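Local coordinates for sugar ABC transporter, sugar-binding protein (Streptococcus pneumoniae, PDB 2HEU) that probably binds a raffinose-type sugar outside the cell and hands it to a membrane ABC transporter for import, at residues K99-R104 with F311-T316; K103-G108 with P331-G336; V122-N127 with L294-S299. All blocks are in the same frame, centred on the assembly; numbering follows the deposited sequence. Where two conformers were deposited one is given.

The three contacts of the sugar-binding protein adjoin one another, their centres 10 to 11 Å apart. Contacts 1 and 2 share Lys103 and Arg104: the side chain of Arg104 reaches segment 311-316 in contact 1, while its backbone bonds to loop 331-336 in contact 2. Both also meet the sodium ion, which lies about 12 Å from the side chain of Val122 in contact 3. Phe124 of contact 3 ties the group together. Its ring packs against Met315, with Phe124 CE1 3.4 Å from Met315 CG, and its carbonyl faces loop 331-336, with Phe124 O 2.8 Å from Thr332 OG1. Strand 295-298 leads on to helix 305-315, joining contacts 3 and 1 along the chain.

Contact 1. Residues K99-R104 with F311-T316. With NA (sodium ion), chain E.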
ATOM      1  N   LYS A  99     -14.135  19.762  -6.856  1.00 18.03           N
ATOM      2  CA  LYS A  99     -14.906  19.674  -5.616  1.00 17.69           C
ATOM      3  C   LYS A  99     -14.147  20.384  -4.581  1.00 17.10           C
ATOM      4  O   LYS A  99     -12.950  20.136  -4.373  1.00 18.59           O
ATOM      5  CB  LYS A  99     -15.111  18.238  -5.227  1.00 17.48           C
ATOM      6  CG  LYS A  99     -15.861  17.360  -6.166  1.00 18.03           C
ATOM      7  CD  LYS A  99     -17.289  17.735  -6.402  1.00 18.31           C
ATOM      8  CE  LYS A  99     -17.951  16.666  -7.259  1.00 17.78           C
ATOM      9  NZ  LYS A  99     -19.353  17.145  -7.532  1.00 18.45           N
ATOM     10  N   ASP A 100     -14.805  21.232  -3.835  1.00 18.50           N
ATOM     11  CA  ASP A 100     -14.138  21.916  -2.750  1.00 18.77           C
ATOM     12  C   ASP A 100     -13.568  20.920  -1.722  1.00 17.13           C
ATOM     13  O   ASP A 100     -12.473  21.169  -1.170  1.00 19.04           O
ATOM     14  CB  ASP A 100     -15.040  22.960  -2.090  1.00 20.57           C
ATOM     15  CG  ASP A 100     -15.353  24.176  -3.005  0.50 17.67           C
ATOM     16  OD1 ASP A 100     -14.727  24.415  -4.051  0.50 23.80           O
ATOM     17  OD2 ASP A 100     -16.255  24.887  -2.615  0.50 23.43           O
ATOM     18  N   TYR A 101     -14.268  19.842  -1.461  1.00 16.13           N
ATOM     19  CA  TYR A 101     -13.830  18.916  -0.451  1.00 14.99           C
ATOM     20  C   TYR A 101     -12.519  18.217  -0.850  1.00 16.04           C
ATOM     21  O   TYR A 101     -11.808  17.698   0.009  1.00 15.93           O
ATOM     22  CB  TYR A 101     -14.934  17.859  -0.125  1.00 16.04           C
ATOM     23  CG  TYR A 101     -15.457  16.978  -1.206  1.00 14.29           C
ATOM     24  CD1 TYR A 101     -16.763  17.148  -1.634  1.00 13.76           C
ATOM     25  CD2 TYR A 101     -14.703  15.998  -1.794  1.00 14.55           C
ATOM     26  CE1 TYR A 101     -17.268  16.408  -2.627  1.00 15.04           C
ATOM     27  CE2 TYR A 101     -15.198  15.155  -2.756  1.00 13.79           C
ATOM     28  CZ  TYR A 101     -16.539  15.337  -3.168  1.00 13.32           C
ATOM     29  OH  TYR A 101     -17.012  14.495  -4.142  1.00 14.54           O
ATOM     30  N   LEU A 102     -12.204  18.209  -2.149  1.00 15.24           N
ATOM     31  CA  LEU A 102     -10.941  17.582  -2.579  1.00 17.29           C
ATOM     32  C   LEU A 102      -9.744  18.352  -2.022  1.00 16.70           C
ATOM     33  O   LEU A 102      -8.661  17.736  -1.841  1.00 17.27           O
ATOM     34  CB  LEU A 102     -10.912  17.414  -4.088  1.00 18.15           C
ATOM     35  CG  LEU A 102      -9.843  16.587  -4.725  1.00 18.49           C
ATOM     36  CD1 LEU A 102      -9.902  15.170  -4.213  1.00 21.72           C
ATOM     37  CD2 LEU A 102      -9.885  16.656  -6.210  1.00 19.35           C
ATOM     38  N   LYS A 103      -9.893  19.621  -1.735  1.00 17.20           N
ATOM     39  CA  LYS A 103      -8.818  20.414  -1.208  1.00 18.87           C
ATOM     40  C   LYS A 103      -8.353  19.928   0.192  1.00 17.28           C
ATOM     41  O   LYS A 103      -7.284  20.300   0.676  1.00 19.40           O
ATOM     42  CB  LYS A 103      -9.208  21.885  -1.152  1.00 20.67           C
ATOM     43  CG  LYS A 103      -9.589  22.444  -2.531  1.00 27.10           C
ATOM     44  CD  LYS A 103      -8.521  22.160  -3.635  1.00 33.31           C
ATOM     45  CE  LYS A 103      -7.055  22.656  -3.395  1.00 37.36           C
ATOM     46  NZ  LYS A 103      -6.025  22.393  -4.558  1.00 34.68           N
ATOM     47  N   ARG A 104      -9.171  19.099   0.849  1.00 15.71           N
ATOM     48  CA  ARG A 104      -8.859  18.478   2.129  1.00 14.92           C
ATOM     49  C   ARG A 104      -7.880  17.317   2.014  1.00 15.80           C
ATOM     50  O   ARG A 104      -7.392  16.875   3.059  1.00 16.00           O
ATOM     51  CB  ARG A 104     -10.116  18.065   2.888  1.00 14.88           C
ATOM     52  CG  ARG A 104     -11.064  19.236   3.124  1.00 15.95           C
ATOM     53  CD  ARG A 104     -12.408  18.768   3.558  1.00 15.21           C
ATOM     54  NE  ARG A 104     -13.290  19.911   3.834  1.00 17.37           N
ATOM     55  CZ  ARG A 104     -14.566  19.800   4.110  1.00 18.39           C
ATOM     56  NH1 ARG A 104     -15.091  18.595   4.149  1.00 16.00           N
ATOM     57  NH2 ARG A 104     -15.279  20.923   4.362  1.00 23.31           N
ATOM     58  N   PHE A 311     -22.067  12.294   1.027  1.00 11.81           N
ATOM     59  CA  PHE A 311     -21.429  11.214   1.795  1.00 11.26           C
ATOM     60  C   PHE A 311     -19.899  11.251   1.709  1.00 10.84           C
ATOM     61  O   PHE A 311     -19.197  11.082   2.709  1.00 12.08           O
ATOM     62  CB  PHE A 311     -22.025   9.845   1.324  1.00 12.19           C
ATOM     63  CG  PHE A 311     -21.581   8.654   2.114  1.00 12.00           C
ATOM     64  CD1 PHE A 311     -21.958   8.535   3.412  1.00 14.76           C
ATOM     65  CD2 PHE A 311     -20.784   7.699   1.565  1.00 12.40           C
ATOM     66  CE1 PHE A 311     -21.643   7.422   4.147  1.00 16.67           C
ATOM     67  CE2 PHE A 311     -20.416   6.620   2.349  1.00 13.25           C
ATOM     68  CZ  PHE A 311     -20.844   6.462   3.629  1.00 16.24           C
ATOM     69  N   VAL A 312     -19.410  11.475   0.484  1.00 10.92           N
ATOM     70  CA  VAL A 312     -17.961  11.602   0.287  1.00 11.54           C
ATOM     71  C   VAL A 312     -17.423  12.818   1.095  1.00 11.62           C
ATOM     72  O   VAL A 312     -16.413  12.714   1.808  1.00 12.52           O
ATOM     73  CB  VAL A 312     -17.625  11.710  -1.156  1.00 11.78           C
ATOM     74  CG1 VAL A 312     -16.112  11.942  -1.383  1.00 12.88           C
ATOM     75  CG2 VAL A 312     -18.056  10.419  -1.921  1.00 11.84           C
ATOM     76  N   GLU A 313     -18.125  13.963   0.995  1.00 12.13           N
ATOM     77  CA  GLU A 313     -17.680  15.152   1.715  1.00 12.44           C
ATOM     78  C   GLU A 313     -17.615  14.881   3.207  1.00 12.76           C
ATOM     79  O   GLU A 313     -16.685  15.331   3.876  1.00 12.93           O
ATOM     80  CB  GLU A 313     -18.609  16.321   1.389  1.00 14.01           C
ATOM     81  CG  GLU A 313     -18.133  17.606   2.039  1.00 14.88           C
ATOM     82  CD  GLU A 313     -18.684  17.891   3.388  1.00 16.27           C
ATOM     83  OE1 GLU A 313     -19.919  17.721   3.574  1.00 18.81           O
ATOM     84  OE2 GLU A 313     -17.934  18.430   4.225  1.00 15.91           O
ATOM     85  N   TYR A 314     -18.599  14.211   3.761  1.00 12.34           N
ATOM     86  CA  TYR A 314     -18.651  13.966   5.151  1.00 12.04           C
ATOM     87  C   TYR A 314     -17.369  13.251   5.626  1.00 12.15           C
ATOM     88  O   TYR A 314     -16.790  13.630   6.664  1.00 12.75           O
ATOM     89  CB  TYR A 314     -19.907  13.072   5.504  1.00 13.44           C
ATOM     90  CG  TYR A 314     -20.159  12.904   6.935  1.00 12.37           C
ATOM     91  CD1 TYR A 314     -20.027  11.705   7.586  1.00 12.54           C
ATOM     92  CD2 TYR A 314     -20.615  13.966   7.702  1.00 13.50           C
ATOM     93  CE1 TYR A 314     -20.310  11.542   8.880  1.00 12.66           C
ATOM     94  CE2 TYR A 314     -20.928  13.826   9.052  1.00 13.10           C
ATOM     95  CZ  TYR A 314     -20.751  12.620   9.631  1.00 12.86           C
ATOM     96  OH  TYR A 314     -20.968  12.431  10.980  1.00 15.80           O
ATOM     97  N   MET A 315     -16.924  12.248   4.861  1.00 11.75           N
ATOM     98  CA  MET A 315     -15.742  11.503   5.263  1.00 12.68           C
ATOM     99  C   MET A 315     -14.470  12.319   5.192  1.00 12.36           C
ATOM    100  O   MET A 315     -13.459  11.947   5.836  1.00 15.10           O
ATOM    101  CB  MET A 315     -15.662  10.230   4.412  1.00 12.43           C
ATOM    102  CG  MET A 315     -14.663   9.179   4.928  1.00 15.19           C
ATOM    103  SD  MET A 315     -15.388   8.325   6.296  1.00 19.49           S
ATOM    104  CE  MET A 315     -14.387   8.609   6.769  1.00 11.43           C
ATOM    105  N   THR A 316     -14.436  13.389   4.385  1.00 12.07           N
ATOM    106  CA  THR A 316     -13.275  14.278   4.333  1.00 13.29           C
ATOM    107  C   THR A 316     -13.147  15.232   5.547  1.00 13.06           C
ATOM    108  O   THR A 316     -12.149  15.913   5.661  1.00 14.31           O
ATOM    109  CB  THR A 316     -13.207  15.075   3.055  1.00 14.60           C
ATOM    110  OG1 THR A 316     -14.257  16.109   3.057  1.00 14.21           O
ATOM    111  CG2 THR A 316     -13.252  14.315   1.745  1.00 13.18           C
TER
HETATM  112 NA    NA E4001      -5.414  21.546   1.344  1.00 21.15          NA
HETATM  113  O   HOH W   1     -18.136  20.816   5.361  1.00 29.34           O
HETATM  114  O   HOH W   2      -4.326  20.207  -0.339  1.00 24.32           O
HETATM  115  O   HOH W   3      -7.061  23.038   2.063  1.00 37.09           O
HETATM  116  O   HOH W   4      -5.471  22.937  -0.563  1.00 30.19           O
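Arg104 of the 3-10 segment 100-104 bonds to two side chains of 311-316 through one nitrogen. Its NH1 donates to Glu313 OE2 at 2.8 Å, a salt bridge that is nearly straight (163°) and uses the anti lone pair of the carboxylate oxygen. The same nitrogen donates to Thr316 OG1, also at 2.8 Å. Both acceptors lie close to the guanidinium plane, although the carboxylate itself is turned 64° from it. Thr316 OG1 in turn donates to Glu313 O (2.7 Å), and water 1 bridges Arg104 NH2 and Glu313 OE2.

The apolar part belongs to Tyr101. Its CG sits between the backbone N and the carbonyl carbon (chi1 59°), and the ring stands between the two segments. Glu313 CA lies over one ring face and Lys99 CB over the centre of the other. Tyr101 CE2 touches Val312 CG1 at 3.6 Å, while Tyr101 CD1 meets Glu313 CB at the same distance. Beyond this pair, Ile298 of strand 295-298 also packs on Tyr101.

Glu313 thus serves both layers, its CB against the ring and its OE2 against the arginine, while its OE1 forms a salt bridge with Arg317. Two positive partners probably stabilise the ionised carboxylate. The in-plane pair of acceptors and the water link fix the rotation of the guanidinium, which ties the 3-10 segment to Glu313 and Thr316.

Contact 2. Residues K103-G108 with P331-G336; sequences KRVKNG and PTAIEG. With NA (sodium ion), chain E.
Glu335 OE2 is gripped from two quarters. It is a ligand of the sodium ion at 2.4 Å, and it accepts a hydrogen bond from water 5, which itself accepts from Asn107 N. Glu335 OE1 binds the same ion at 2.5 Å, making the carboxylate bidentate, and Lys103 O completes the protein share at 2.3 Å. Waters 2, 3 and 4 bring the ligands to six. Lys103 O and Glu335 OE1 approach each other as ligands of the same ion, not as a hydrogen bond. Water 2 also donates to Val105 O and Asn107 OD1, so the loop after Lys103 positions part of the first shell.

Behind the ion the two backbones run antiparallel, with a single bridge at Val105 and Ile334. Glu335 N donates to Arg104 O (2.9 Å) and Lys106 N to Ala333 O (2.8 Å); the first of these anchors Glu335 right where its side chain turns to the metal. The Lys106 chain, extended beyond CG, runs across the Ala333 carbonyl, and Lys106 NZ donates to Thr332 O at 2.7 Å, nearly along the C=O axis. Thr332 OG1 accepts from Ile334 N, an ST turn that shapes the loop. On the apolar side Val105 CG1 meets Ala333 CB at 3.9 Å, and Val105 CG2 lies near Ile334 CD1.

The site ties the long loop between helix 82-89 and strand 122-123 to the one that follows helix 318-328. Met321 of that helix touches Thr332 and Ile334, while Phe124, just past strand 122-123, shares a backbone bond with Ala333 and is also a partner of Thr332 OG1.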
ATOM      1  N   LYS A 103      -9.893  19.621  -1.735  1.00 17.20           N
ATOM      2  CA  LYS A 103      -8.818  20.414  -1.208  1.00 18.87           C
ATOM      3  C   LYS A 103      -8.353  19.928   0.192  1.00 17.28           C
ATOM      4  O   LYS A 103      -7.284  20.300   0.676  1.00 19.40           O
ATOM      5  CB  LYS A 103      -9.208  21.885  -1.152  1.00 20.67           C
ATOM      6  CG  LYS A 103      -9.589  22.444  -2.531  1.00 27.10           C
ATOM      7  CD  LYS A 103      -8.521  22.160  -3.635  1.00 33.31           C
ATOM      8  CE  LYS A 103      -7.055  22.656  -3.395  1.00 37.36           C
ATOM      9  NZ  LYS A 103      -6.025  22.393  -4.558  1.00 34.68           N
ATOM     10  N   ARG A 104      -9.171  19.099   0.849  1.00 15.71           N
ATOM     11  CA  ARG A 104      -8.859  18.478   2.129  1.00 14.92           C
ATOM     12  C   ARG A 104      -7.880  17.317   2.014  1.00 15.80           C
ATOM     13  O   ARG A 104      -7.392  16.875   3.059  1.00 16.00           O
ATOM     14  CB  ARG A 104     -10.116  18.065   2.888  1.00 14.88           C
ATOM     15  CG  ARG A 104     -11.064  19.236   3.124  1.00 15.95           C
ATOM     16  CD  ARG A 104     -12.408  18.768   3.558  1.00 15.21           C
ATOM     17  NE  ARG A 104     -13.290  19.911   3.834  1.00 17.37           N
ATOM     18  CZ  ARG A 104     -14.566  19.800   4.110  1.00 18.39           C
ATOM     19  NH1 ARG A 104     -15.091  18.595   4.149  1.00 16.00           N
ATOM     20  NH2 ARG A 104     -15.279  20.923   4.362  1.00 23.31           N
ATOM     21  N   VAL A 105      -7.629  16.862   0.786  1.00 14.30           N
ATOM     22  CA  VAL A 105      -6.593  15.808   0.594  1.00 14.06           C
ATOM     23  C   VAL A 105      -5.246  16.513   0.502  1.00 13.98           C
ATOM     24  O   VAL A 105      -5.110  17.509  -0.200  1.00 16.36           O
ATOM     25  CB  VAL A 105      -6.891  15.043  -0.660  1.00 14.39           C
ATOM     26  CG1 VAL A 105      -5.784  13.939  -0.893  1.00 15.82           C
ATOM     27  CG2 VAL A 105      -8.282  14.363  -0.576  1.00 16.21           C
ATOM     28  N   LYS A 106      -4.254  15.975   1.172  1.00 15.40           N
ATOM     29  CA  LYS A 106      -2.878  16.538   1.099  1.00 15.97           C
ATOM     30  C   LYS A 106      -2.400  16.865  -0.268  1.00 15.71           C
ATOM     31  O   LYS A 106      -2.637  16.131  -1.245  1.00 17.39           O
ATOM     32  CB  LYS A 106      -1.927  15.566   1.794  1.00 19.68           C
ATOM     33  CG  LYS A 106      -2.194  15.616   3.288  1.00 23.88           C
ATOM     34  CD  LYS A 106      -1.402  14.635   4.112  1.00 26.46           C
ATOM     35  CE  LYS A 106      -1.969  14.587   5.543  1.00 27.42           C
ATOM     36  NZ  LYS A 106      -1.468  13.484   6.378  1.00 24.91           N
ATOM     37  N   ASN A 107      -1.663  17.973  -0.331  1.00 17.58           N
ATOM     38  CA  ASN A 107      -1.167  18.550  -1.589  1.00 18.88           C
ATOM     39  C   ASN A 107      -0.614  17.445  -2.495  1.00 17.37           C
ATOM     40  O   ASN A 107       0.280  16.699  -2.108  1.00 20.22           O
ATOM     41  CB  ASN A 107      -0.042  19.489  -1.264  1.00 20.72           C
ATOM     42  CG  ASN A 107      -0.473  20.800  -0.759  1.00 22.18           C
ATOM     43  OD1 ASN A 107      -1.671  21.073  -0.704  1.00 26.45           O
ATOM     44  ND2 ASN A 107       0.474  21.656  -0.459  1.00 26.52           N
ATOM     45  N   GLY A 108      -1.094  17.427  -3.738  1.00 17.95           N
ATOM     46  CA  GLY A 108      -0.456  16.581  -4.763  1.00 17.08           C
ATOM     47  C   GLY A 108      -0.832  15.111  -4.708  1.00 16.40           C
ATOM     48  O   GLY A 108      -0.541  14.390  -5.665  1.00 18.45           O
ATOM     49  N   PRO A 331      -2.076   5.446   7.534  1.00 12.74           N
ATOM     50  CA  PRO A 331      -1.925   6.900   7.380  1.00 12.58           C
ATOM     51  C   PRO A 331      -3.045   7.473   6.532  1.00 12.38           C
ATOM     52  O   PRO A 331      -3.511   6.848   5.552  1.00 12.29           O
ATOM     53  CB  PRO A 331      -0.510   7.036   6.724  1.00 13.09           C
ATOM     54  CG  PRO A 331      -0.349   5.774   6.036  1.00 14.44           C
ATOM     55  CD  PRO A 331      -0.968   4.702   6.913  1.00 12.84           C
ATOM     56  N   THR A 332      -3.449   8.661   6.896  1.00 12.20           N
ATOM     57  CA  THR A 332      -4.488   9.381   6.238  1.00 12.08           C
ATOM     58  C   THR A 332      -4.017  10.605   5.495  1.00 13.37           C
ATOM     59  O   THR A 332      -3.218  11.416   6.032  1.00 15.33           O
ATOM     60  CB  THR A 332      -5.686   9.700   7.187  1.00 12.51           C
ATOM     61  OG1 THR A 332      -6.690  10.439   6.446  1.00 13.35           O
ATOM     62  CG2 THR A 332      -5.307  10.548   8.329  1.00 15.95           C
ATOM     63  N   ALA A 333      -4.550  10.831   4.290  1.00 14.78           N
ATOM     64  CA  ALA A 333      -4.259  11.976   3.537  1.00 16.15           C
ATOM     65  C   ALA A 333      -5.163  13.164   3.864  1.00 15.33           C
ATOM     66  O   ALA A 333      -5.057  14.239   3.249  1.00 18.57           O
ATOM     67  CB  ALA A 333      -4.362  11.695   2.017  1.00 17.03           C
ATOM     68  N   ILE A 334      -6.084  12.999   4.784  1.00 15.69           N
ATOM     69  CA  ILE A 334      -7.068  14.053   5.092  1.00 15.16           C
ATOM     70  C   ILE A 334      -6.485  15.055   6.086  1.00 16.48           C
ATOM     71  O   ILE A 334      -6.012  14.690   7.178  1.00 18.60           O
ATOM     72  CB  ILE A 334      -8.327  13.411   5.617  1.00 15.23           C
ATOM     73  CG1 ILE A 334      -8.989  12.519   4.527  1.00 14.01           C
ATOM     74  CG2 ILE A 334      -9.333  14.498   6.131  1.00 16.01           C
ATOM     75  CD1 ILE A 334      -9.319  13.155   3.229  1.00 15.48           C
ATOM     76  N   GLU A 335      -6.514  16.312   5.716  1.00 17.36           N
ATOM     77  CA  GLU A 335      -5.972  17.373   6.491  1.00 19.25           C
ATOM     78  C   GLU A 335      -6.721  17.442   7.799  1.00 19.17           C
ATOM     79  O   GLU A 335      -7.943  17.248   7.893  1.00 20.07           O
ATOM     80  CB  GLU A 335      -5.928  18.658   5.646  1.00 20.77           C
ATOM     81  CG  GLU A 335      -4.978  18.558   4.386  1.00 22.43           C
ATOM     82  CD  GLU A 335      -5.102  19.689   3.408  1.00 24.82           C
ATOM     83  OE1 GLU A 335      -6.077  20.485   3.550  1.00 26.37           O
ATOM     84  OE2 GLU A 335      -4.227  19.872   2.525  1.00 30.05           O
ATOM     85  N   GLY A 336      -5.994  17.786   8.853  1.00 20.05           N
ATOM     86  CA  GLY A 336      -6.596  18.051  10.143  1.00 19.38           C
ATOM     87  C   GLY A 336      -6.834  16.899  11.106  1.00 17.88           C
ATOM     88  O   GLY A 336      -7.316  17.111  12.208  1.00 21.32           O
TER
HETATM   89 NA    NA E4001      -5.414  21.546   1.344  1.00 21.15          NA
HETATM   90  O   HOH W   2      -4.326  20.207  -0.339  1.00 24.32           O
HETATM   91  O   HOH W   5      -1.544  19.691   2.015  1.00 23.98           O
HETATM   92  O   HOH W   3      -7.061  23.038   2.063  1.00 37.09           O
HETATM   93  O   HOH W   4      -5.471  22.937  -0.563  1.00 30.19           O

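Contact 3. Residues V122-N127 with L294-S299; sequences VPFTAN and LAWSIS
Val122 and Trp296 form an antiparallel hydrogen-bonded pair: Val122 N donates to Trp296 O at 2.8 Å, and Trp296 N returns a bond to Val122 O at 3.0 Å. Val122 O also receives a CA-H...O contact from Ala295. Next along, Pro123 and Ala295 make a non-hydrogen-bonded pair, where Pro123 CA lies 4.0 Å from Ala295 CB.

Past the strand, the bonding concentrates on Leu294. Its carbonyl O accepts from both Phe124 N (2.8 Å) and Thr125 N (3.1 Å), the latter on a lone pair. Thr125 answers with its side chain. OG1 lies between the backbone N and the carbonyl carbon of its own residue (chi1 67°), and there it accepts from Leu294 N at 3.0 Å. Both backbone polar atoms of Leu294 are therefore satisfied by Phe124 and Thr125.

The aromatic contact is T-shaped. The edge of the Phe124 ring points at the face of the Trp296 six-membered ring, with centroids 4.8 Å apart and planes at 65°. Phe124 CE2 makes the touch, above the indole and offset toward its rim, 3.5 Å from Trp296 CD2. Val122 CG1 covers one face of the phenyl ring, also offset toward the rim, and Phe124 CB packs on Leu294 CD2.

Strand 122-123 is the outermost strand on this side of the five-stranded mixed sheet of a lobe typical of periplasmic-type binding proteins; strand 295-298 separates it from strand 74-76. Met315 of helix 305-315 touches both aromatic rings, the ring of Phe311 from that helix meets that of Trp296 with their planes nearly parallel, and helix 318-328 sends Met321 to Phe124 and Tyr324 to Leu294.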
ATOM      1  N   VAL A 122     -11.105   9.937  -4.234  1.00 11.65           N
ATOM      2  CA  VAL A 122     -10.597  10.552  -2.992  1.00 10.69           C
ATOM      3  C   VAL A 122      -9.851   9.495  -2.186  1.00 10.75           C
ATOM      4  O   VAL A 122     -10.503   8.559  -1.651  1.00 10.37           O
ATOM      5  CB  VAL A 122     -11.743  11.121  -2.102  1.00 11.06           C
ATOM      6  CG1 VAL A 122     -11.192  11.768  -0.911  1.00 12.64           C
ATOM      7  CG2 VAL A 122     -12.598  12.104  -2.966  1.00 14.07           C
ATOM      8  N   PRO A 123      -8.522   9.560  -2.150  0.50 11.56           N
ATOM      9  CA  PRO A 123      -7.808   8.588  -1.290  0.50 10.87           C
ATOM     10  C   PRO A 123      -7.811   9.160   0.125  0.50 11.69           C
ATOM     11  O   PRO A 123      -7.157  10.165   0.383  0.50 16.38           O
ATOM     12  CB  PRO A 123      -6.406   8.439  -1.962  0.50 10.98           C
ATOM     13  CG  PRO A 123      -6.456   9.387  -3.209  0.50 12.09           C
ATOM     14  CD  PRO A 123      -7.559  10.348  -2.948  0.50 12.96           C
ATOM     15  N   PHE A 124      -8.612   8.582   1.000  1.00 11.27           N
ATOM     16  CA  PHE A 124      -8.642   8.965   2.422  1.00 11.20           C
ATOM     17  C   PHE A 124      -7.467   8.388   3.139  1.00 11.56           C
ATOM     18  O   PHE A 124      -6.910   9.061   4.018  1.00 12.93           O
ATOM     19  CB  PHE A 124      -9.942   8.450   3.086  1.00 11.60           C
ATOM     20  CG  PHE A 124     -11.185   9.017   2.508  1.00 11.12           C
ATOM     21  CD1 PHE A 124     -11.671  10.199   2.960  1.00 11.14           C
ATOM     22  CD2 PHE A 124     -11.890   8.392   1.462  1.00 10.25           C
ATOM     23  CE1 PHE A 124     -12.836  10.747   2.457  1.00 12.63           C
ATOM     24  CE2 PHE A 124     -13.019   8.927   0.944  1.00 11.46           C
ATOM     25  CZ  PHE A 124     -13.494  10.103   1.438  1.00 12.20           C
ATOM     26  N   THR A 125      -7.148   7.093   2.951  1.00 11.21           N
ATOM     27  CA  THR A 125      -6.032   6.472   3.586  1.00 10.90           C
ATOM     28  C   THR A 125      -5.217   5.743   2.555  1.00 10.38           C
ATOM     29  O   THR A 125      -5.654   5.507   1.414  1.00 10.65           O
ATOM     30  CB  THR A 125      -6.432   5.476   4.641  1.00 11.87           C
ATOM     31  OG1 THR A 125      -7.084   4.360   4.027  1.00 11.44           O
ATOM     32  CG2 THR A 125      -7.321   6.105   5.757  1.00 13.19           C
ATOM     33  N   ALA A 126      -3.977   5.392   2.922  1.00 11.23           N
ATOM     34  CA  ALA A 126      -3.115   4.603   2.054  1.00 10.87           C
ATOM     35  C   ALA A 126      -2.341   3.642   2.866  1.00 10.10           C
ATOM     36  O   ALA A 126      -2.153   3.832   4.060  1.00 11.66           O
ATOM     37  CB  ALA A 126      -2.123   5.510   1.299  1.00 11.68           C
ATOM     38  N   ASN A 127      -1.858   2.578   2.228  1.00  9.46           N
ATOM     39  CA  ASN A 127      -0.869   1.748   2.816  1.00 10.04           C
ATOM     40  C   ASN A 127       0.559   2.257   2.552  1.00  9.48           C
ATOM     41  O   ASN A 127       0.758   3.183   1.801  1.00  9.27           O
ATOM     42  CB  ASN A 127      -1.097   0.263   2.457  1.00 10.38           C
ATOM     43  CG  ASN A 127      -1.189   0.017   0.997  1.00 11.18           C
ATOM     44  OD1 ASN A 127      -0.439   0.551   0.184  1.00 11.59           O
ATOM     45  ND2 ASN A 127      -2.134  -0.771   0.620  1.00 20.60           N
ATOM     46  N   LEU A 294      -8.680   3.076   1.871  1.00 10.05           N
ATOM     47  CA  LEU A 294     -10.028   3.703   1.889  1.00 10.00           C
ATOM     48  C   LEU A 294     -10.021   4.811   0.893  1.00 10.22           C
ATOM     49  O   LEU A 294      -9.336   5.837   1.091  1.00 10.70           O
ATOM     50  CB  LEU A 294     -10.360   4.181   3.301  1.00 10.56           C
ATOM     51  CG  LEU A 294     -11.881   4.572   3.430  1.00 11.71           C
ATOM     52  CD1 LEU A 294     -12.771   3.318   3.526  1.00 12.88           C
ATOM     53  CD2 LEU A 294     -12.103   5.507   4.602  1.00 11.95           C
ATOM     54  N   ALA A 295     -10.675   4.592  -0.239  1.00  9.42           N
ATOM     55  CA  ALA A 295     -10.480   5.427  -1.435  1.00 10.16           C
ATOM     56  C   ALA A 295     -11.770   5.290  -2.209  1.00  9.77           C
ATOM     57  O   ALA A 295     -12.158   4.204  -2.574  1.00  9.65           O
ATOM     58  CB  ALA A 295      -9.280   4.987  -2.236  1.00 10.67           C
ATOM     59  N   TRP A 296     -12.452   6.437  -2.419  1.00  9.98           N
ATOM     60  CA  TRP A 296     -13.820   6.425  -2.963  1.00  9.51           C
ATOM     61  C   TRP A 296     -13.946   7.206  -4.232  1.00  9.86           C
ATOM     62  O   TRP A 296     -13.393   8.292  -4.413  1.00 10.96           O
ATOM     63  CB  TRP A 296     -14.832   6.998  -1.965  1.00  9.94           C
ATOM     64  CG  TRP A 296     -14.993   6.286  -0.670  1.00  9.36           C
ATOM     65  CD1 TRP A 296     -14.443   5.062  -0.309  1.00  9.37           C
ATOM     66  CD2 TRP A 296     -15.697   6.707   0.495  1.00  9.98           C
ATOM     67  NE1 TRP A 296     -14.798   4.743   0.957  1.00  9.76           N
ATOM     68  CE2 TRP A 296     -15.620   5.720   1.481  1.00  9.76           C
ATOM     69  CE3 TRP A 296     -16.482   7.857   0.740  1.00 11.03           C
ATOM     70  CZ2 TRP A 296     -16.243   5.829   2.735  1.00 10.69           C
ATOM     71  CZ3 TRP A 296     -17.103   7.945   1.966  1.00 11.43           C
ATOM     72  CH2 TRP A 296     -16.978   6.953   2.939  1.00 11.16           C
ATOM     73  N   SER A 297     -14.787   6.645  -5.110  1.00  9.50           N
ATOM     74  CA  SER A 297     -15.234   7.271  -6.364  1.00 10.90           C
ATOM     75  C   SER A 297     -16.781   7.318  -6.394  1.00 10.28           C
ATOM     76  O   SER A 297     -17.422   6.561  -5.638  1.00 11.48           O
ATOM     77  CB  SER A 297     -14.702   6.491  -7.554  1.00 10.76           C
ATOM     78  OG  SER A 297     -13.281   6.513  -7.610  1.00 11.64           O
ATOM     79  N   ILE A 298     -17.316   8.201  -7.200  1.00 10.93           N
ATOM     80  CA  ILE A 298     -18.778   8.376  -7.297  1.00 10.87           C
ATOM     81  C   ILE A 298     -19.200   7.991  -8.665  1.00 11.18           C
ATOM     82  O   ILE A 298     -18.605   8.398  -9.663  1.00 12.22           O
ATOM     83  CB  ILE A 298     -19.167   9.824  -6.996  1.00 12.17           C
ATOM     84  CG1 ILE A 298     -18.697  10.271  -5.605  1.00 11.61           C
ATOM     85  CG2 ILE A 298     -20.683  10.020  -7.168  1.00 12.55           C
ATOM     86  CD1 ILE A 298     -19.001  11.728  -5.325  1.00 13.48           C
ATOM     87  N   SER A 299     -20.269   7.184  -8.790  1.00 11.77           N
ATOM     88  CA  SER A 299     -20.797   6.901 -10.126  1.00 12.61           C
ATOM     89  C   SER A 299     -21.197   8.180 -10.860  1.00 13.97           C
ATOM     90  O   SER A 299     -21.928   9.024 -10.344  1.00 14.01           O
ATOM     91  CB  SER A 299     -22.053   6.035  -9.981  1.00 13.71           C
ATOM     92  OG  SER A 299     -22.633   5.843 -11.265  1.00 14.98           O
TER